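Local coordinates for protein FACT-Spt16 (Cicer arietinum, PDB 5CE6) that serves as the Spt16 subunit of the histone chaperone FACT, its N-terminal domain probably binding histones H3-H4 through an aminopeptidase-like fold, at residues N219-K224 and E242-V247; K233-S238 and E288-D293; I270-G275 and V297-V302. All coordinates share one frame; numbering follows the deposited sequence. Where two conformers were deposited one is given.

Contact 1: N219-K224 and E242-V247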
# COMPACT_ATOMS: atom_id res chain seq x y z
N ASN A 219 -12.57 -3.91 -18.33
CA ASN A 219 -13.88 -3.54 -18.87
C ASN A 219 -14.09 -2.05 -19.08
O ASN A 219 -15.02 -1.65 -19.77
CB ASN A 219 -15.00 -4.12 -18.01
CG ASN A 219 -14.94 -5.63 -17.93
OD1 ASN A 219 -14.71 -6.31 -18.93
ND2 ASN A 219 -15.13 -6.17 -16.73
N PHE A 220 -13.24 -1.23 -18.47
CA PHE A 220 -13.28 0.19 -18.80
C PHE A 220 -12.04 0.67 -19.53
O PHE A 220 -12.13 1.17 -20.65
CB PHE A 220 -13.54 1.07 -17.57
CG PHE A 220 -13.46 2.53 -17.90
CD1 PHE A 220 -14.47 3.14 -18.63
CD2 PHE A 220 -12.36 3.29 -17.52
CE1 PHE A 220 -14.40 4.47 -18.96
CE2 PHE A 220 -12.28 4.63 -17.85
CZ PHE A 220 -13.30 5.22 -18.57
N VAL A 221 -10.88 0.54 -18.89
CA VAL A 221 -9.66 1.13 -19.44
C VAL A 221 -9.31 0.61 -20.83
O VAL A 221 -9.10 1.39 -21.75
CB VAL A 221 -8.45 0.98 -18.50
CG1 VAL A 221 -7.20 1.60 -19.14
CG2 VAL A 221 -8.74 1.66 -17.16
N VAL A 222 -9.27 -0.71 -20.99
CA VAL A 222 -8.90 -1.27 -22.29
C VAL A 222 -9.86 -0.83 -23.38
O VAL A 222 -9.44 -0.37 -24.44
CB VAL A 222 -8.75 -2.79 -22.24
CG1 VAL A 222 -8.64 -3.35 -23.64
CG2 VAL A 222 -7.54 -3.18 -21.39
N THR A 223 -11.16 -0.91 -23.10
CA THR A 223 -12.20 -0.49 -24.02
C THR A 223 -12.11 1.00 -24.35
O THR A 223 -12.29 1.40 -25.51
CB THR A 223 -13.59 -0.78 -23.43
OG1 THR A 223 -13.72 -2.18 -23.18
CG2 THR A 223 -14.70 -0.34 -24.38
N LYS A 224 -11.84 1.82 -23.34
CA LYS A 224 -11.75 3.26 -23.53
C LYS A 224 -10.57 3.60 -24.43
O LYS A 224 -10.70 4.37 -25.39
CB LYS A 224 -11.61 3.96 -22.18
CG LYS A 224 -11.46 5.48 -22.27
CD LYS A 224 -12.71 6.14 -22.80
CE LYS A 224 -12.74 7.61 -22.45
NZ LYS A 224 -13.99 8.28 -22.94
N GLU A 242 -9.69 10.85 -14.31
CA GLU A 242 -10.96 11.18 -13.66
C GLU A 242 -12.05 10.17 -14.01
O GLU A 242 -12.82 9.74 -13.15
CB GLU A 242 -11.39 12.61 -14.01
N GLU A 243 -12.10 9.78 -15.29
CA GLU A 243 -13.12 8.85 -15.76
C GLU A 243 -12.95 7.47 -15.12
O GLU A 243 -13.93 6.79 -14.82
CB GLU A 243 -13.08 8.74 -17.28
CG GLU A 243 -13.46 10.00 -18.02
CD GLU A 243 -14.92 10.36 -17.81
OE1 GLU A 243 -15.78 9.48 -18.03
OE2 GLU A 243 -15.19 11.51 -17.42
N THR A 244 -11.69 7.08 -14.92
CA THR A 244 -11.37 5.80 -14.29
C THR A 244 -11.78 5.84 -12.80
O THR A 244 -12.35 4.88 -12.27
CB THR A 244 -9.88 5.46 -14.44
OG1 THR A 244 -9.56 5.40 -15.84
CG2 THR A 244 -9.55 4.12 -13.80
N GLU A 245 -11.49 6.96 -12.15
CA GLU A 245 -11.94 7.16 -10.77
C GLU A 245 -13.43 6.95 -10.62
O GLU A 245 -13.88 6.26 -9.70
CB GLU A 245 -11.63 8.58 -10.30
CG GLU A 245 -10.33 8.74 -9.54
CD GLU A 245 -10.26 10.08 -8.81
OE1 GLU A 245 -11.24 10.45 -8.14
OE2 GLU A 245 -9.21 10.76 -8.93
N LYS A 246 -14.20 7.56 -11.52
CA LYS A 246 -15.66 7.47 -11.46
C LYS A 246 -16.15 6.03 -11.54
O LYS A 246 -17.11 5.65 -10.88
CB LYS A 246 -16.28 8.28 -12.59
CG LYS A 246 -16.09 9.77 -12.43
CD LYS A 246 -17.03 10.54 -13.35
CE LYS A 246 -16.29 11.19 -14.50
NZ LYS A 246 -17.22 11.97 -15.38
N VAL A 247 -15.48 5.23 -12.37
CA VAL A 247 -15.86 3.83 -12.54
C VAL A 247 -15.53 3.01 -11.29
O VAL A 247 -16.29 2.12 -10.89
CB VAL A 247 -15.20 3.23 -13.79
CG1 VAL A 247 -15.50 1.76 -13.89
CG2 VAL A 247 -15.70 3.94 -15.04
O HOH W 1 -15.73 7.53 -20.22
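Two helices of the aminopeptidase-like (M24) lobe of Spt16, 200-230 and 237-249, pack against each other where Phe-220 reaches across to Glu-243, Thr-244 and Val-247. The axes of the two segments run roughly antiparallel, at 150°, and come within 10.4 Å of each other. Phe-220 has CG anti to the backbone N (chi1 175°), which sends CG toward helix 237-249. Val-247 CG2 lies over one face of the ring in a CH-pi contact, 4.0 Å from the centroid, while Lys-224 CB, from the ring's own helix, lies toward the rim of the opposite face. Thr-244 OG1 comes in at the ring edge, near its plane, 3.5 Å from Phe-220 CE2; this hydroxyl is hydrogen-bonded to the carbonyl of Leu-240 one turn earlier. Glu-243 CB meets Phe-220 CZ at 3.8 Å. Glu-243 OE2 forms a salt bridge with Lys-246 NZ, 2.9 Å, met on the syn side. OE1 accepts from a water, which in turn accepts a weak bond from Lys-224 NZ. The direct contacts are thus van der Waals and CH-pi, and the one polar crossing is this water bridge, across which the opposite charges would be expected to attract mildly.

Contact 2: K233-S238 and E288-D293. With NA (sodium ion), chain E.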
# COMPACT_ATOMS: atom_id res chain seq x y z
N LYS A 233 -9.52 10.11 -31.18
CA LYS A 233 -9.99 11.14 -30.27
C LYS A 233 -8.83 11.80 -29.55
O LYS A 233 -7.77 11.19 -29.38
CB LYS A 233 -10.94 10.53 -29.23
CG LYS A 233 -12.31 10.15 -29.76
CD LYS A 233 -13.27 9.87 -28.62
CE LYS A 233 -14.72 10.04 -29.06
NZ LYS A 233 -15.46 8.75 -29.11
N LYS A 234 -9.01 13.05 -29.13
CA LYS A 234 -8.06 13.66 -28.22
C LYS A 234 -8.59 13.57 -26.80
O LYS A 234 -9.69 14.05 -26.51
CB LYS A 234 -7.78 15.12 -28.59
CG LYS A 234 -6.74 15.77 -27.68
CD LYS A 234 -6.62 17.27 -27.92
CE LYS A 234 -5.56 17.85 -26.99
NZ LYS A 234 -5.48 19.33 -27.07
N ILE A 235 -7.82 12.96 -25.91
CA ILE A 235 -8.19 12.88 -24.51
C ILE A 235 -6.96 13.16 -23.64
O ILE A 235 -5.86 12.67 -23.93
CB ILE A 235 -8.83 11.50 -24.19
CG1 ILE A 235 -9.49 11.51 -22.81
CG2 ILE A 235 -7.81 10.36 -24.30
CD1 ILE A 235 -10.34 10.28 -22.54
N LEU A 236 -7.12 13.98 -22.60
CA LEU A 236 -6.02 14.26 -21.69
C LEU A 236 -5.79 13.10 -20.72
O LEU A 236 -6.73 12.40 -20.36
CB LEU A 236 -6.30 15.52 -20.87
CG LEU A 236 -6.59 16.77 -21.69
CD1 LEU A 236 -6.62 17.99 -20.77
CD2 LEU A 236 -5.55 16.96 -22.79
N HIS A 237 -4.54 12.91 -20.28
CA HIS A 237 -4.27 11.83 -19.33
C HIS A 237 -5.08 12.04 -18.06
O HIS A 237 -5.57 11.08 -17.48
CB HIS A 237 -2.79 11.72 -19.00
CG HIS A 237 -1.92 11.35 -20.16
ND1 HIS A 237 -0.85 12.11 -20.57
CD2 HIS A 237 -1.98 10.29 -21.01
CE1 HIS A 237 -0.28 11.54 -21.62
NE2 HIS A 237 -0.95 10.44 -21.91
N SER A 238 -5.25 13.29 -17.65
CA SER A 238 -6.02 13.60 -16.45
C SER A 238 -7.53 13.32 -16.60
O SER A 238 -8.23 13.14 -15.60
CB SER A 238 -5.81 15.06 -16.05
OG SER A 238 -5.99 15.92 -17.16
N GLU A 288 -1.47 16.43 -20.62
CA GLU A 288 -1.12 16.22 -22.02
C GLU A 288 -2.06 15.21 -22.66
O GLU A 288 -2.65 14.38 -21.96
CB GLU A 288 0.33 15.75 -22.14
CG GLU A 288 1.34 16.79 -21.72
CD GLU A 288 1.30 18.01 -22.60
OE1 GLU A 288 1.29 17.85 -23.85
OE2 GLU A 288 1.28 19.14 -22.06
N ALA A 289 -2.21 15.28 -23.98
CA ALA A 289 -3.07 14.37 -24.71
C ALA A 289 -2.44 12.99 -24.79
O ALA A 289 -1.22 12.86 -24.89
CB ALA A 289 -3.34 14.91 -26.10
N LEU A 290 -3.28 11.96 -24.73
CA LEU A 290 -2.82 10.59 -24.95
C LEU A 290 -2.16 10.50 -26.32
O LEU A 290 -2.69 11.03 -27.30
CB LEU A 290 -4.00 9.62 -24.88
CG LEU A 290 -3.67 8.14 -24.99
CD1 LEU A 290 -3.06 7.66 -23.68
CD2 LEU A 290 -4.89 7.31 -25.35
N TYR A 291 -1.00 9.86 -26.39
CA TYR A 291 -0.25 9.78 -27.65
C TYR A 291 -0.22 8.34 -28.13
O TYR A 291 0.13 7.43 -27.37
CB TYR A 291 1.18 10.29 -27.45
CG TYR A 291 1.95 10.42 -28.75
CD1 TYR A 291 1.86 11.58 -29.51
CD2 TYR A 291 2.77 9.39 -29.21
CE1 TYR A 291 2.55 11.71 -30.69
CE2 TYR A 291 3.46 9.51 -30.39
CZ TYR A 291 3.36 10.68 -31.12
OH TYR A 291 4.05 10.81 -32.31
N TYR A 292 -0.59 8.14 -29.39
CA TYR A 292 -0.72 6.78 -29.89
C TYR A 292 -0.33 6.63 -31.35
O TYR A 292 -0.82 5.73 -32.03
CB TYR A 292 -2.14 6.24 -29.67
CG TYR A 292 -3.23 7.21 -30.05
CD1 TYR A 292 -3.58 7.39 -31.38
CD2 TYR A 292 -3.88 7.97 -29.08
CE1 TYR A 292 -4.56 8.29 -31.74
CE2 TYR A 292 -4.86 8.87 -29.43
CZ TYR A 292 -5.20 9.02 -30.76
OH TYR A 292 -6.18 9.92 -31.11
N ASP A 293 0.56 7.48 -31.84
CA ASP A 293 1.08 7.28 -33.19
C ASP A 293 2.05 6.09 -33.20
O ASP A 293 2.18 5.39 -32.20
CB ASP A 293 1.75 8.55 -33.71
CG ASP A 293 1.61 8.70 -35.21
OD1 ASP A 293 1.99 7.77 -35.95
OD2 ASP A 293 1.10 9.75 -35.66
NA NA E . 1.38 12.18 -24.54
O HOH W 2 -5.41 11.89 -27.31
O HOH W 3 3.57 13.78 -24.04
O HOH W 4 0.84 14.22 -26.41
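The imidazole of His-237 lies with one face over the backbone of the 288-293 segment, with Glu-288 O, Ala-289 C and Leu-290 N all on that side. The backbone N of His-237 donates to Glu-288 O at 2.9 Å, while the ring nitrogens bond outside the pair, NE2 to Ser-273 and ND1 to Asn-286, which fixes the rotation of the ring. The Leu-290 side chain crosses that of His-237 at about a right angle, CD1 lying 3.9 Å from His-237 CD2. Beside Ile-235, by contrast, Leu-290 runs side by side and points the same way, and Leu-290 N donates an almost straight bond, 168° at the hydrogen, to Ile-235 O. These two backbone bonds flank a single beta bridge between Leu-236 and Ala-289, which in the aminopeptidase-like (M24) lobe ties the turn into helix 237-249, with Leu-236 as N-cap, to the loop before strand 296-306. The extended Lys-234 chain lies against Ala-289 CB, CG and CE both 3.8 Å from it. Further along, Lys-233 O lies at the edge of the Tyr-292 ring, whose OH donates to it at 2.7 Å from above the carbonyl plane. A water accepts from Ile-235 N and lies within bonding distance of Lys-233 O and Leu-290 O. Ala-289 O also binds a sodium ion at 2.7 Å; two waters are further ligands.

Contact 3: I270-G275 and V297-V302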
# COMPACT_ATOMS: atom_id res chain seq x y z
N ILE A 270 -3.11 6.35 -12.84
CA ILE A 270 -1.95 6.88 -13.54
C ILE A 270 -2.06 6.52 -15.01
O ILE A 270 -2.19 5.35 -15.35
CB ILE A 270 -0.65 6.29 -12.97
CG1 ILE A 270 -0.43 6.82 -11.54
CG2 ILE A 270 0.55 6.60 -13.88
CD1 ILE A 270 0.59 5.99 -10.74
N PHE A 271 -2.06 7.53 -15.86
CA PHE A 271 -2.00 7.31 -17.31
C PHE A 271 -0.83 8.09 -17.85
O PHE A 271 -0.69 9.28 -17.57
CB PHE A 271 -3.29 7.80 -17.97
CG PHE A 271 -4.46 6.90 -17.73
CD1 PHE A 271 -5.24 7.05 -16.60
CD2 PHE A 271 -4.76 5.89 -18.64
CE1 PHE A 271 -6.32 6.21 -16.36
CE2 PHE A 271 -5.84 5.05 -18.41
CZ PHE A 271 -6.62 5.21 -17.28
N GLN A 272 0.02 7.42 -18.62
CA GLN A 272 1.21 8.06 -19.17
C GLN A 272 1.43 7.62 -20.61
O GLN A 272 1.19 6.46 -20.95
CB GLN A 272 2.45 7.68 -18.35
CG GLN A 272 2.39 8.12 -16.90
CD GLN A 272 3.56 7.64 -16.06
OE1 GLN A 272 4.39 6.87 -16.52
NE2 GLN A 272 3.60 8.09 -14.81
N SER A 273 1.91 8.54 -21.44
CA SER A 273 2.25 8.20 -22.82
C SER A 273 3.13 9.29 -23.37
O SER A 273 3.48 10.23 -22.66
CB SER A 273 0.98 8.07 -23.66
OG SER A 273 0.38 9.34 -23.86
N GLY A 274 3.50 9.18 -24.64
CA GLY A 274 4.13 10.29 -25.33
C GLY A 274 5.48 10.71 -24.78
O GLY A 274 5.82 11.91 -24.76
N GLY A 275 6.26 9.73 -24.33
CA GLY A 275 7.63 10.01 -23.94
C GLY A 275 7.79 10.57 -22.54
O GLY A 275 8.90 10.85 -22.11
N VAL A 297 3.99 3.78 -26.62
CA VAL A 297 3.55 2.95 -25.50
C VAL A 297 2.70 3.79 -24.56
O VAL A 297 2.85 5.01 -24.49
CB VAL A 297 4.72 2.29 -24.72
CG1 VAL A 297 5.60 1.46 -25.65
CG2 VAL A 297 5.56 3.33 -24.04
N ILE A 298 1.79 3.12 -23.87
CA ILE A 298 0.87 3.76 -22.94
C ILE A 298 0.91 2.98 -21.65
O ILE A 298 0.72 1.76 -21.66
CB ILE A 298 -0.58 3.77 -23.50
CG1 ILE A 298 -0.64 4.58 -24.80
CG2 ILE A 298 -1.58 4.32 -22.47
CD1 ILE A 298 -1.93 4.39 -25.60
N ILE A 299 1.15 3.66 -20.53
CA ILE A 299 1.16 2.99 -19.23
C ILE A 299 -0.08 3.38 -18.43
O ILE A 299 -0.43 4.56 -18.36
CB ILE A 299 2.42 3.33 -18.41
CG1 ILE A 299 3.68 2.82 -19.12
CG2 ILE A 299 2.34 2.73 -17.00
CD1 ILE A 299 4.96 3.13 -18.36
N CYS A 300 -0.77 2.38 -17.88
CA CYS A 300 -1.89 2.63 -16.97
C CYS A 300 -1.74 1.84 -15.69
O CYS A 300 -1.57 0.62 -15.72
CB CYS A 300 -3.24 2.28 -17.61
SG CYS A 300 -4.64 2.43 -16.42
N ALA A 301 -1.82 2.53 -14.56
CA ALA A 301 -1.81 1.87 -13.26
C ALA A 301 -3.06 2.31 -12.50
O ALA A 301 -3.34 3.50 -12.40
CB ALA A 301 -0.56 2.22 -12.47
N VAL A 302 -3.81 1.35 -11.98
CA VAL A 302 -5.01 1.68 -11.22
C VAL A 302 -5.13 0.78 -10.01
O VAL A 302 -4.74 -0.38 -10.04
CB VAL A 302 -6.27 1.59 -12.13
CG1 VAL A 302 -6.38 0.23 -12.75
CG2 VAL A 302 -7.52 1.91 -11.36
O HOH W 5 2.66 7.03 -26.38
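Ile-270 and Ala-301 exchange a pair of backbone hydrogen bonds, the one from Ile-270 N to Ala-301 O being 2.9 Å long and almost straight at 178°. Gln-272 and Ile-299 do the same two residues on, with Ile-299 N to Gln-272 O at 2.8 Å. Further along, a water accepts from Gly-274 N and donates to Val-297 O. These bonds make strand 270-273 an antiparallel neighbour of strand 296-306 in the mixed sheet of the aminopeptidase-like lobe; the other edge of 296-306 pairs with strand 309-319. On one face, Ile-270 CB rests 4.1 Å from Ala-301 CB. Phe-271 and Cys-300, a non-hydrogen-bonded pair, share the other face, which helices 200-230 and 237-249 cover. In the conformer given here, the Cys-300 sulfur lies over the Phe-271 ring, SG 3.9 Å from its centroid and 30° off the normal. The ring also touches Val-221, Leu-240 and Thr-244, and an alanine in place of Phe-271 would probably leave these three side chains over a gap between sheet and helices. On this same face Ser-273 CB touches Ile-298 CG1 at 4.0 Å, while Ser-273 OG is hydrogen-bonded to Tyr-291 N.

How the contacts relate
All three contacts lie in the aminopeptidase-like lobe, on one side of the chain's centre. Contact 1 closes before contact 3 opens, whereas contact 2 spans the chain from 233-238 to 288-293, its segments alternating with those of both others. The centres of contacts 1 and 2 are about 14 Å apart. Those of contacts 1 and 3 are about 13 Å apart. Those of contacts 2 and 3 are about 10 Å apart. Helix 237-249 is common to contacts 1 and 2, Lys-224 of the first touching Ile-235 of the second. Val-221 and Thr-244 of contact 1 rest on Phe-271 in contact 3, which seats the helix pair on the sheet. Contacts 2 and 3 meet at Ser-273, through His-237 and Tyr-291.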